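Local coordinates for FMN-dependent NADH-azoreductase 1 (Bacillus anthracis, PDB 3U7I), which reductively cleaves the azo bond of aromatic azo compounds with FMN and NADH, and probably also reduces quinones, at the interface of chains A and B. Numbering follows the deposited sequence. Chains: chain A/B, FMN-dependent NADH-azoreductase 1.

The interface of chains A and B. Residues chain A 14-15, 50, 105, 111-112; chain B 56-59, 62.
Loops and the start of helix 111-120 of one flavodoxin-like subunit of this type 1 azoreductase homodimer receive the B-chain segment 56-58 and the start of its helix 59-68, part of a two-fold symmetric interface. The ring of A:Tyr50 is sandwiched within its own chain: CG of A:Lys112 lies over one face, toward the rim, and CA of A:Pro14 over the other. The partner is met along the CD1-CE1 side of the ring. Selenomethionine B:Met56 crosses it obliquely, with SE 3.9 Å from A:Tyr50 CE1. Its CG is anti to the backbone N (chi1 177°), and a bend at chi3 (75°) brings the terminal CE alongside CD1 and CE1 too. The B:Met56 and A:Lys112 side chains cross at about a right angle, with SE 4.0 Å from A:Lys112 CG.

A:Pro14 turns CB toward both the B:Ile57 carbonyl and B:Leu62; B:Leu62 CD1 lies 4.0 Å from A:Pro14 CB. This methyl also touches CG of A:Lys15, whose extended chain crosses the leucine obliquely. B:Ile57 points its CD1 toward the imidazole ND1 of A:His105, 4.2 Å away.

Polar groups meet across the contact through water. One water lies 2.6 Å from the A:Tyr50 phenol OH and 2.9 Å from B:Ile57 O. Another receives B:Lys59 N, at the helix start, over 2.9 Å (156° at H) and lies beside A:Pro14 O. The extended B:Lys59 side chain runs past that carbonyl, CE 3.7 Å from A:Pro14 O.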
loop_
_atom_site.group_PDB
_atom_site.type_symbol
_atom_site.label_atom_id
_atom_site.label_comp_id
_atom_site.label_asym_id
_atom_site.label_seq_id
_atom_site.Cartn_x
_atom_site.Cartn_y
_atom_site.Cartn_z
ATOM N N PRO A 14 4.259 -10.580 -8.331
ATOM C CA PRO A 14 3.174 -10.944 -9.243
ATOM C C PRO A 14 3.532 -12.110 -10.184
ATOM O O PRO A 14 2.630 -12.834 -10.624
ATOM C CB PRO A 14 2.943 -9.648 -10.022
ATOM C CG PRO A 14 3.340 -8.578 -9.075
ATOM C CD PRO A 14 4.543 -9.133 -8.369
ATOM N N LYS A 15 4.823 -12.298 -10.473
ATOM C CA LYS A 15 5.270 -13.387 -11.354
ATOM C C LYS A 15 5.457 -14.717 -10.625
ATOM O O LYS A 15 5.718 -15.743 -11.250
ATOM C CB LYS A 15 6.570 -13.018 -12.059
ATOM C CG LYS A 15 6.459 -11.922 -13.087
ATOM C CD LYS A 15 7.822 -11.751 -13.715
ATOM C CE LYS A 15 7.776 -10.935 -14.967
ATOM N NZ LYS A 15 9.120 -10.951 -15.611
ATOM N N TYR A 50 0.305 -13.702 -4.992
ATOM C CA TYR A 50 -0.283 -13.513 -6.308
ATOM C C TYR A 50 -0.727 -14.826 -6.939
ATOM O O TYR A 50 -0.996 -14.890 -8.140
ATOM C CB TYR A 50 0.666 -12.736 -7.212
ATOM C CG TYR A 50 0.667 -11.267 -6.867
ATOM C CD1 TYR A 50 -0.162 -10.377 -7.543
ATOM C CD2 TYR A 50 1.465 -10.770 -5.832
ATOM C CE1 TYR A 50 -0.181 -9.022 -7.220
ATOM C CE2 TYR A 50 1.449 -9.411 -5.502
ATOM C CZ TYR A 50 0.626 -8.548 -6.204
ATOM O OH TYR A 50 0.599 -7.213 -5.892
ATOM N N HIS A 105 7.511 -1.567 -7.021
ATOM C CA HIS A 105 6.744 -0.895 -8.073
ATOM C C HIS A 105 6.127 0.337 -7.420
ATOM O O HIS A 105 5.313 0.209 -6.498
ATOM C CB HIS A 105 5.571 -1.756 -8.590
ATOM C CG HIS A 105 5.959 -3.077 -9.196
ATOM N ND1 HIS A 105 5.124 -4.178 -9.163
ATOM C CD2 HIS A 105 7.062 -3.466 -9.884
ATOM C CE1 HIS A 105 5.702 -5.190 -9.786
ATOM N NE2 HIS A 105 6.880 -4.786 -10.231
ATOM N N SER A 111 0.255 -4.255 -3.818
ATOM C CA SER A 111 -1.111 -4.223 -3.289
ATOM C C SER A 111 -1.514 -5.514 -2.548
ATOM O O SER A 111 -2.195 -5.457 -1.517
ATOM C CB SER A 111 -2.121 -3.854 -4.382
ATOM O OG SER A 111 -2.185 -4.853 -5.380
ATOM N N LYS A 112 -1.100 -6.672 -3.053
ATOM C CA LYS A 112 -1.399 -7.929 -2.357
ATOM C C LYS A 112 -0.633 -8.086 -1.040
ATOM O O LYS A 112 -1.081 -8.826 -0.150
ATOM C CB LYS A 112 -1.186 -9.160 -3.257
ATOM C CG LYS A 112 -2.198 -9.315 -4.400
ATOM C CD LYS A 112 -3.655 -9.165 -3.939
ATOM C CE LYS A 112 -4.103 -10.266 -2.978
ATOM N NZ LYS A 112 -5.578 -10.174 -2.648
HETATM N N MSE B 56 -5.221 -4.610 -11.372
HETATM C CA MSE B 56 -4.058 -4.867 -10.553
HETATM C C MSE B 56 -2.894 -5.280 -11.460
HETATM O O MSE B 56 -3.107 -5.993 -12.443
HETATM C CB MSE B 56 -4.403 -6.021 -9.613
HETATM C CG MSE B 56 -3.295 -6.466 -8.740
HETATM SE SE MSE B 56 -3.887 -8.050 -7.823
HETATM C CE MSE B 56 -3.758 -9.338 -9.295
ATOM N N ILE B 57 -1.668 -4.852 -11.144
ATOM C CA ILE B 57 -0.490 -5.396 -11.840
ATOM C C ILE B 57 -0.334 -6.898 -11.544
ATOM O O ILE B 57 0.005 -7.295 -10.418
ATOM C CB ILE B 57 0.837 -4.661 -11.464
ATOM C CG1 ILE B 57 0.816 -3.191 -11.903
ATOM C CG2 ILE B 57 2.045 -5.363 -12.095
ATOM C CD1 ILE B 57 2.021 -2.383 -11.392
ATOM N N ASP B 58 -0.597 -7.732 -12.545
ATOM C CA ASP B 58 -0.341 -9.171 -12.427
ATOM C C ASP B 58 0.499 -9.680 -13.607
ATOM O O ASP B 58 0.985 -8.884 -14.417
ATOM C CB ASP B 58 -1.653 -9.972 -12.290
ATOM C CG ASP B 58 -2.637 -9.704 -13.430
ATOM O OD1 ASP B 58 -2.207 -9.271 -14.523
ATOM O OD2 ASP B 58 -3.849 -9.925 -13.232
ATOM N N LYS B 59 0.678 -10.998 -13.691
ATOM C CA LYS B 59 1.399 -11.614 -14.812
ATOM C C LYS B 59 0.940 -11.080 -16.172
ATOM O O LYS B 59 1.755 -10.826 -17.055
ATOM C CB LYS B 59 1.241 -13.142 -14.795
ATOM C CG LYS B 59 1.856 -13.834 -13.606
ATOM C CD LYS B 59 1.643 -15.340 -13.678
ATOM C CE LYS B 59 1.885 -15.994 -12.324
ATOM N NZ LYS B 59 1.835 -17.494 -12.391
ATOM N N LEU B 62 2.078 -7.290 -16.777
ATOM C CA LEU B 62 3.525 -7.240 -16.985
ATOM C C LEU B 62 3.883 -7.780 -18.371
ATOM O O LEU B 62 4.777 -7.260 -19.045
ATOM C CB LEU B 62 4.259 -8.023 -15.892
ATOM C CG LEU B 62 4.097 -7.483 -14.471
ATOM C CD1 LEU B 62 4.681 -8.444 -13.430
ATOM C CD2 LEU B 62 4.745 -6.126 -14.378
HETATM O O HOH W 1 0.305 -5.770 -8.003
HETATM O O HOH W 2 0.310 -12.500 -11.255
#